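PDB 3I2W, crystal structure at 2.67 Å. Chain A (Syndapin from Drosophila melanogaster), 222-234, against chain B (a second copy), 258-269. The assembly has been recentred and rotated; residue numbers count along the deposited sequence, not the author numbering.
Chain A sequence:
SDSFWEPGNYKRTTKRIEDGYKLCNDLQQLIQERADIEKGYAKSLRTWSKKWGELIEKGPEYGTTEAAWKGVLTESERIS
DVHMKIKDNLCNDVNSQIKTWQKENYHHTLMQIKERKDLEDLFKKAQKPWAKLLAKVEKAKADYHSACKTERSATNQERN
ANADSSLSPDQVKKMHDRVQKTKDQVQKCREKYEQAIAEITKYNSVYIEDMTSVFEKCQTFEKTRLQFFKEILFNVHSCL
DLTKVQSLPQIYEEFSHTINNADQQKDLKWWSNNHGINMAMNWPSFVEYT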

ATOM      1  N   GLU A 222      33.282   0.795  24.122  1.00 30.34           N
ATOM      2  CA  GLU A 222      32.322   1.611  23.388  1.00 30.14           C
ATOM      3  C   GLU A 222      32.545   1.541  21.904  1.00 30.22           C
ATOM      4  O   GLU A 222      31.599   1.532  21.125  1.00 30.55           O
ATOM      5  CB  GLU A 222      32.419   3.050  23.782  1.00 30.28           C
ATOM      6  CG  GLU A 222      31.605   3.954  22.910  1.00 31.54           C
ATOM      7  CD  GLU A 222      30.110   3.884  23.205  1.00 34.04           C
ATOM      8  OE1 GLU A 222      29.386   4.847  22.808  1.00 33.64           O
ATOM      9  OE2 GLU A 222      29.671   2.876  23.825  1.00 33.63           O
ATOM     10  N   LYS A 223      33.808   1.471  21.519  1.00 29.87           N
ATOM     11  CA  LYS A 223      34.171   1.339  20.132  1.00 29.25           C
ATOM     12  C   LYS A 223      33.550   0.111  19.514  1.00 28.73           C
ATOM     13  O   LYS A 223      33.197   0.115  18.381  1.00 27.63           O
ATOM     14  CB  LYS A 223      35.682   1.245  20.041  1.00 29.84           C
ATOM     15  CG  LYS A 223      36.188   0.944  18.680  1.00 30.61           C
ATOM     16  CD  LYS A 223      37.666   0.891  18.644  1.00 30.92           C
ATOM     17  CE  LYS A 223      38.058   1.283  17.242  1.00 36.82           C
ATOM     18  NZ  LYS A 223      39.386   0.719  16.895  1.00 43.89           N
ATOM     19  N   THR A 224      33.421  -0.959  20.281  1.00 28.93           N
ATOM     20  CA  THR A 224      32.928  -2.196  19.738  1.00 28.85           C
ATOM     21  C   THR A 224      31.523  -2.011  19.189  1.00 29.11           C
ATOM     22  O   THR A 224      31.279  -2.369  18.035  1.00 29.38           O
ATOM     23  CB  THR A 224      33.039  -3.288  20.762  1.00 28.28           C
ATOM     24  OG1 THR A 224      34.394  -3.650  20.804  1.00 30.74           O
ATOM     25  CG2 THR A 224      32.366  -4.519  20.345  1.00 30.82           C
ATOM     26  N   ARG A 225      30.649  -1.428  20.018  1.00 28.63           N
ATOM     27  CA  ARG A 225      29.287  -1.034  19.720  1.00 27.49           C
ATOM     28  C   ARG A 225      29.187  -0.086  18.542  1.00 27.80           C
ATOM     29  O   ARG A 225      28.291  -0.222  17.738  1.00 28.88           O
ATOM     30  CB  ARG A 225      28.738  -0.279  20.931  1.00 27.61           C
ATOM     31  CG  ARG A 225      27.216  -0.330  21.108  1.00 25.97           C
ATOM     32  CD  ARG A 225      26.725   0.770  22.069  1.00 21.53           C
ATOM     33  NE  ARG A 225      26.244   1.912  21.296  1.00 27.11           N
ATOM     34  CZ  ARG A 225      26.752   3.129  21.387  1.00 29.53           C
ATOM     35  NH1 ARG A 225      26.314   4.146  20.652  1.00 24.41           N
ATOM     36  NH2 ARG A 225      27.731   3.316  22.246  1.00 35.59           N
ATOM     37  N   LEU A 226      30.060   0.918  18.455  1.00 27.40           N
ATOM     38  CA  LEU A 226      29.948   1.913  17.386  1.00 26.16           C
ATOM     39  C   LEU A 226      30.249   1.239  16.065  1.00 25.73           C
ATOM     40  O   LEU A 226      29.670   1.576  14.996  1.00 26.56           O
ATOM     41  CB  LEU A 226      30.882   3.100  17.596  1.00 25.08           C
ATOM     42  CG  LEU A 226      30.755   3.885  18.908  1.00 28.38           C
ATOM     43  CD1 LEU A 226      31.560   5.175  18.794  1.00 28.61           C
ATOM     44  CD2 LEU A 226      29.297   4.174  19.385  1.00 28.89           C
ATOM     45  N   GLN A 227      31.176   0.310  16.115  1.00 24.43           N
ATOM     46  CA  GLN A 227      31.491  -0.402  14.929  1.00 25.12           C
ATOM     47  C   GLN A 227      30.337  -1.363  14.588  1.00 25.17           C
ATOM     48  O   GLN A 227      30.101  -1.676  13.437  1.00 26.03           O
ATOM     49  CB  GLN A 227      32.779  -1.172  15.087  1.00 24.13           C
ATOM     50  CG  GLN A 227      33.903  -0.298  15.047  1.00 26.83           C
ATOM     51  CD  GLN A 227      35.218  -1.022  15.197  1.00 32.65           C
ATOM     52  OE1 GLN A 227      35.380  -1.952  16.003  1.00 34.70           O
ATOM     53  NE2 GLN A 227      36.186  -0.571  14.436  1.00 36.13           N
ATOM     54  N   PHE A 228      29.618  -1.811  15.591  1.00 24.45           N
ATOM     55  CA  PHE A 228      28.649  -2.809  15.357  1.00 24.36           C
ATOM     56  C   PHE A 228      27.415  -2.129  14.781  1.00 23.92           C
ATOM     57  O   PHE A 228      26.816  -2.641  13.877  1.00 23.66           O
ATOM     58  CB  PHE A 228      28.312  -3.532  16.648  1.00 24.11           C
ATOM     59  CG  PHE A 228      27.254  -4.540  16.479  1.00 27.44           C
ATOM     60  CD1 PHE A 228      27.487  -5.699  15.695  1.00 28.41           C
ATOM     61  CD2 PHE A 228      25.980  -4.329  17.028  1.00 26.52           C
ATOM     62  CE1 PHE A 228      26.464  -6.647  15.516  1.00 25.51           C
ATOM     63  CE2 PHE A 228      24.955  -5.276  16.823  1.00 23.94           C
ATOM     64  CZ  PHE A 228      25.212  -6.428  16.079  1.00 24.51           C
ATOM     65  N   PHE A 229      27.040  -0.990  15.327  1.00 23.65           N
ATOM     66  CA  PHE A 229      25.938  -0.224  14.797  1.00 24.37           C
ATOM     67  C   PHE A 229      26.146   0.166  13.329  1.00 24.86           C
ATOM     68  O   PHE A 229      25.206   0.097  12.522  1.00 25.53           O
ATOM     69  CB  PHE A 229      25.625   0.968  15.702  1.00 23.45           C
ATOM     70  CG  PHE A 229      24.858   0.579  16.933  1.00 24.05           C
ATOM     71  CD1 PHE A 229      23.872   1.384  17.447  1.00 26.22           C
ATOM     72  CD2 PHE A 229      25.104  -0.611  17.570  1.00 24.42           C
ATOM     73  CE1 PHE A 229      23.170   1.020  18.630  1.00 28.61           C
ATOM     74  CE2 PHE A 229      24.394  -0.982  18.715  1.00 25.16           C
ATOM     75  CZ  PHE A 229      23.425  -0.163  19.257  1.00 23.93           C
ATOM     76  N   LYS A 230      27.376   0.500  12.963  1.00 24.84           N
ATOM     77  CA  LYS A 230      27.674   0.803  11.563  1.00 24.99           C
ATOM     78  C   LYS A 230      27.332  -0.446  10.764  1.00 26.63           C
ATOM     79  O   LYS A 230      26.622  -0.393   9.802  1.00 28.14           O
ATOM     80  CB  LYS A 230      29.139   1.103  11.403  1.00 23.27           C
ATOM     81  CG  LYS A 230      29.361   2.082  10.424  1.00 21.12           C
ATOM     82  CD  LYS A 230      30.754   2.040   9.797  1.00 18.22           C
ATOM     83  CE  LYS A 230      30.796   3.071   8.721  1.00 17.49           C
ATOM     84  NZ  LYS A 230      32.070   3.661   8.466  1.00 19.51           N
ATOM     85  N   GLU A 231      27.778  -1.604  11.200  1.00 27.39           N
ATOM     86  CA  GLU A 231      27.470  -2.760  10.443  1.00 28.71           C
ATOM     87  C   GLU A 231      25.953  -3.011  10.298  1.00 27.53           C
ATOM     88  O   GLU A 231      25.461  -3.281   9.213  1.00 27.70           O
ATOM     89  CB  GLU A 231      28.205  -3.928  11.041  1.00 29.59           C
ATOM     90  CG  GLU A 231      27.701  -5.274  10.547  1.00 38.66           C
ATOM     91  CD  GLU A 231      28.540  -6.456  11.079  1.00 51.70           C
ATOM     92  OE1 GLU A 231      29.603  -6.214  11.768  1.00 55.68           O
ATOM     93  OE2 GLU A 231      28.119  -7.623  10.806  1.00 55.35           O
ATOM     94  N   ILE A 232      25.224  -2.886  11.384  1.00 26.90           N
ATOM     95  CA  ILE A 232      23.806  -3.126  11.388  1.00 26.47           C
ATOM     96  C   ILE A 232      23.057  -2.136  10.479  1.00 26.17           C
ATOM     97  O   ILE A 232      22.190  -2.528   9.743  1.00 25.84           O
ATOM     98  CB  ILE A 232      23.257  -3.071  12.843  1.00 26.21           C
ATOM     99  CG1 ILE A 232      23.720  -4.309  13.573  1.00 26.02           C
ATOM    100  CG2 ILE A 232      21.717  -3.022  12.867  1.00 25.41           C
ATOM    101  CD1 ILE A 232      23.227  -5.579  12.937  1.00 29.28           C
ATOM    102  N   LEU A 233      23.397  -0.859  10.552  1.00 25.32           N
ATOM    103  CA  LEU A 233      22.838   0.112   9.656  1.00 24.74           C
ATOM    104  C   LEU A 233      23.102  -0.272   8.175  1.00 24.63           C
ATOM    105  O   LEU A 233      22.219  -0.126   7.320  1.00 25.60           O
ATOM    106  CB  LEU A 233      23.352   1.524  10.009  1.00 24.29           C
ATOM    107  CG  LEU A 233      22.826   1.947  11.396  1.00 23.52           C
ATOM    108  CD1 LEU A 233      23.070   3.382  11.729  1.00 22.99           C
ATOM    109  CD2 LEU A 233      21.365   1.637  11.552  1.00 21.75           C
ATOM    110  N   PHE A 234      24.277  -0.774   7.863  1.00 23.18           N
ATOM    111  CA  PHE A 234      24.479  -1.251   6.540  1.00 23.78           C
ATOM    112  C   PHE A 234      23.491  -2.380   6.208  1.00 24.93           C
ATOM    113  O   PHE A 234      23.075  -2.548   5.052  1.00 26.08           O
ATOM    114  CB  PHE A 234      25.930  -1.702   6.297  1.00 23.36           C
ATOM    115  CG  PHE A 234      26.839  -0.597   5.869  1.00 21.72           C
ATOM    116  CD1 PHE A 234      26.477   0.265   4.866  1.00 22.28           C
ATOM    117  CD2 PHE A 234      28.054  -0.398   6.498  1.00 24.11           C
ATOM    118  CE1 PHE A 234      27.317   1.333   4.479  1.00 23.99           C
ATOM    119  CE2 PHE A 234      28.921   0.645   6.124  1.00 23.46           C
ATOM    120  CZ  PHE A 234      28.545   1.522   5.104  1.00 25.80           C
TER
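Chain B 258-269: TINNADQQKDLK

Ile B259 anchors the contact. Its CB points toward the continuous helix of chain A, and with chi1 m and chi2 t it reaches two partners: CD1 lies 3.7 Å from Leu A233 CB, while CG2 sits 3.5 Å from the centroid of the Phe A234 ring, almost on the ring normal, a CH-pi contact over the face. A second apolar patch lies where Leu A226 CD1 comes 4.3 Å from Leu B268 CG. Gln B264, p at chi1 and chi2, lies over Leu A226, its CB 3.9 Å from Leu A226 CB.

Between these patches chain B changes form. The helix holding Ile B259 and Asn B260 gives way to a turn, Ala B262 is extended (phi/psi -66/116), and a new helix starts at Gln B264 and continues beyond Lys B269, crossing helix A at 139°, closer to antiparallel than parallel, with axes 10.2 Å apart at closest approach. Asp B263 caps that helix through weak bonds to the backbone N of Gln B265 and Lys B266, its own CB pointing away from chain A.

Lys A230 reads the break. Its aliphatic part packs on Ala B262, CG to CB 3.7 Å. Lys A230 NZ donates to Asn B260 O at 2.9 Å, and Lys A230 NZ also donates to Ala B262 O at 2.9 Å. At the rim, the end of Gln B264 sets its CD 3.3 Å from Lys A223 CE.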

ATOM      1  N   THR B 258      25.847   8.496   4.178  1.00 29.68           N
ATOM      2  CA  THR B 258      25.707   8.753   5.589  1.00 29.14           C
ATOM      3  C   THR B 258      26.210   7.607   6.458  1.00 28.82           C
ATOM      4  O   THR B 258      27.102   7.810   7.280  1.00 28.85           O
ATOM      5  CB  THR B 258      24.291   8.990   5.914  1.00 29.60           C
ATOM      6  OG1 THR B 258      23.820  10.073   5.104  1.00 28.66           O
ATOM      7  CG2 THR B 258      24.148   9.312   7.391  1.00 30.70           C
ATOM      8  N   ILE B 259      25.691   6.400   6.289  1.00 27.33           N
ATOM      9  CA  ILE B 259      26.237   5.339   7.110  1.00 25.90           C
ATOM     10  C   ILE B 259      27.756   5.304   7.051  1.00 26.87           C
ATOM     11  O   ILE B 259      28.409   5.077   8.051  1.00 27.54           O
ATOM     12  CB  ILE B 259      25.709   3.998   6.750  1.00 25.35           C
ATOM     13  CG1 ILE B 259      24.222   3.991   7.051  1.00 22.65           C
ATOM     14  CG2 ILE B 259      26.426   2.908   7.570  1.00 23.79           C
ATOM     15  CD1 ILE B 259      23.588   2.849   6.564  1.00 17.97           C
ATOM     16  N   ASN B 260      28.328   5.537   5.894  1.00 27.15           N
ATOM     17  CA  ASN B 260      29.733   5.424   5.756  1.00 28.21           C
ATOM     18  C   ASN B 260      30.541   6.448   6.570  1.00 28.84           C
ATOM     19  O   ASN B 260      31.610   6.166   7.037  1.00 29.29           O
ATOM     20  CB  ASN B 260      30.080   5.516   4.314  1.00 28.54           C
ATOM     21  CG  ASN B 260      30.955   4.421   3.902  1.00 34.37           C
ATOM     22  OD1 ASN B 260      31.823   3.945   4.673  1.00 43.16           O
ATOM     23  ND2 ASN B 260      30.749   3.964   2.695  1.00 40.06           N
ATOM     24  N   ASN B 261      29.993   7.631   6.750  1.00 29.87           N
ATOM     25  CA  ASN B 261      30.544   8.635   7.565  1.00 30.41           C
ATOM     26  C   ASN B 261      30.520   8.272   9.031  1.00 31.28           C
ATOM     27  O   ASN B 261      31.011   9.031   9.846  1.00 33.42           O
ATOM     28  CB  ASN B 261      29.651   9.856   7.437  1.00 30.81           C
ATOM     29  CG  ASN B 261      29.768  10.531   6.118  1.00 32.43           C
ATOM     30  OD1 ASN B 261      30.840  10.656   5.540  1.00 34.68           O
ATOM     31  ND2 ASN B 261      28.651  10.991   5.624  1.00 37.55           N
ATOM     32  N   ALA B 262      29.890   7.184   9.427  1.00 31.30           N
ATOM     33  CA  ALA B 262      29.904   6.886  10.850  1.00 31.27           C
ATOM     34  C   ALA B 262      31.347   6.590  11.162  1.00 31.27           C
ATOM     35  O   ALA B 262      31.900   5.625  10.617  1.00 31.80           O
ATOM     36  CB  ALA B 262      29.028   5.696  11.179  1.00 30.74           C
ATOM     37  N   ASP B 263      31.951   7.437  11.998  1.00 31.00           N
ATOM     38  CA  ASP B 263      33.364   7.310  12.388  1.00 30.96           C
ATOM     39  C   ASP B 263      33.602   7.191  13.897  1.00 30.67           C
ATOM     40  O   ASP B 263      33.494   8.166  14.693  1.00 30.07           O
ATOM     41  CB  ASP B 263      34.129   8.496  11.868  1.00 31.72           C
ATOM     42  CG  ASP B 263      35.616   8.408  12.141  1.00 34.10           C
ATOM     43  OD1 ASP B 263      36.145   7.342  12.534  1.00 38.26           O
ATOM     44  OD2 ASP B 263      36.272   9.436  11.937  1.00 38.21           O
ATOM     45  N   GLN B 264      33.968   5.988  14.291  1.00 29.82           N
ATOM     46  CA  GLN B 264      34.141   5.729  15.699  1.00 29.51           C
ATOM     47  C   GLN B 264      35.246   6.615  16.342  1.00 29.00           C
ATOM     48  O   GLN B 264      35.098   7.121  17.444  1.00 28.83           O
ATOM     49  CB  GLN B 264      34.271   4.212  15.942  1.00 29.22           C
ATOM     50  CG  GLN B 264      35.398   3.550  15.215  1.00 31.87           C
ATOM     51  CD  GLN B 264      36.752   3.970  15.787  1.00 33.38           C
ATOM     52  OE1 GLN B 264      36.823   4.436  16.930  1.00 37.15           O
ATOM     53  NE2 GLN B 264      37.819   3.811  15.011  1.00 31.28           N
ATOM     54  N   GLN B 265      36.324   6.866  15.630  1.00 29.05           N
ATOM     55  CA  GLN B 265      37.352   7.677  16.195  1.00 29.79           C
ATOM     56  C   GLN B 265      36.901   9.113  16.371  1.00 30.17           C
ATOM     57  O   GLN B 265      36.999   9.640  17.468  1.00 31.28           O
ATOM     58  CB  GLN B 265      38.547   7.613  15.321  1.00 30.13           C
ATOM     59  CG  GLN B 265      39.681   8.449  15.785  1.00 32.56           C
ATOM     60  CD  GLN B 265      40.919   8.032  15.038  1.00 37.53           C
ATOM     61  OE1 GLN B 265      41.222   6.813  14.921  1.00 37.79           O
ATOM     62  NE2 GLN B 265      41.629   9.010  14.494  1.00 37.70           N
ATOM     63  N   LYS B 266      36.407   9.758  15.322  1.00 29.56           N
ATOM     64  CA  LYS B 266      35.781  11.038  15.531  1.00 30.43           C
ATOM     65  C   LYS B 266      34.855  10.957  16.765  1.00 29.64           C
ATOM     66  O   LYS B 266      34.944  11.749  17.672  1.00 28.67           O
ATOM     67  CB  LYS B 266      34.981  11.479  14.296  1.00 31.33           C
ATOM     68  CG  LYS B 266      35.483  12.705  13.575  1.00 35.13           C
ATOM     69  CD  LYS B 266      34.304  13.682  13.244  1.00 43.54           C
ATOM     70  CE  LYS B 266      34.640  14.915  12.265  1.00 47.32           C
ATOM     71  NZ  LYS B 266      35.941  15.700  12.500  1.00 46.52           N
ATOM     72  N   ASP B 267      33.970   9.981  16.818  1.00 30.00           N
ATOM     73  CA  ASP B 267      33.025   9.968  17.928  1.00 30.81           C
ATOM     74  C   ASP B 267      33.658   9.787  19.289  1.00 30.14           C
ATOM     75  O   ASP B 267      33.342  10.539  20.238  1.00 30.96           O
ATOM     76  CB  ASP B 267      31.897   8.965  17.703  1.00 31.21           C
ATOM     77  CG  ASP B 267      30.990   9.391  16.576  1.00 33.43           C
ATOM     78  OD1 ASP B 267      31.108  10.576  16.088  1.00 37.49           O
ATOM     79  OD2 ASP B 267      30.193   8.529  16.159  1.00 33.62           O
ATOM     80  N   LEU B 268      34.563   8.828  19.379  1.00 28.18           N
ATOM     81  CA  LEU B 268      35.222   8.618  20.628  1.00 26.76           C
ATOM     82  C   LEU B 268      36.069   9.786  21.054  1.00 25.93           C
ATOM     83  O   LEU B 268      36.110  10.086  22.236  1.00 25.65           O
ATOM     84  CB  LEU B 268      36.066   7.350  20.614  1.00 26.77           C
ATOM     85  CG  LEU B 268      35.310   6.036  20.619  1.00 26.16           C
ATOM     86  CD1 LEU B 268      36.345   5.029  20.525  1.00 28.30           C
ATOM     87  CD2 LEU B 268      34.550   5.852  21.895  1.00 28.42           C
ATOM     88  N   LYS B 269      36.773  10.425  20.131  1.00 25.35           N
ATOM     89  CA  LYS B 269      37.666  11.480  20.546  1.00 25.58           C
ATOM     90  C   LYS B 269      36.844  12.589  21.110  1.00 26.34           C
ATOM     91  O   LYS B 269      37.176  13.153  22.128  1.00 27.37           O
ATOM     92  CB  LYS B 269      38.488  11.964  19.393  1.00 26.03           C
ATOM     93  CG  LYS B 269      39.760  11.099  19.186  1.00 27.25           C
ATOM     94  CD  LYS B 269      40.522  11.492  17.954  1.00 24.98           C
ATOM     95  CE  LYS B 269      41.347  12.749  18.155  1.00 26.39           C
ATOM     96  NZ  LYS B 269      42.310  12.939  16.975  1.00 28.77           N
TER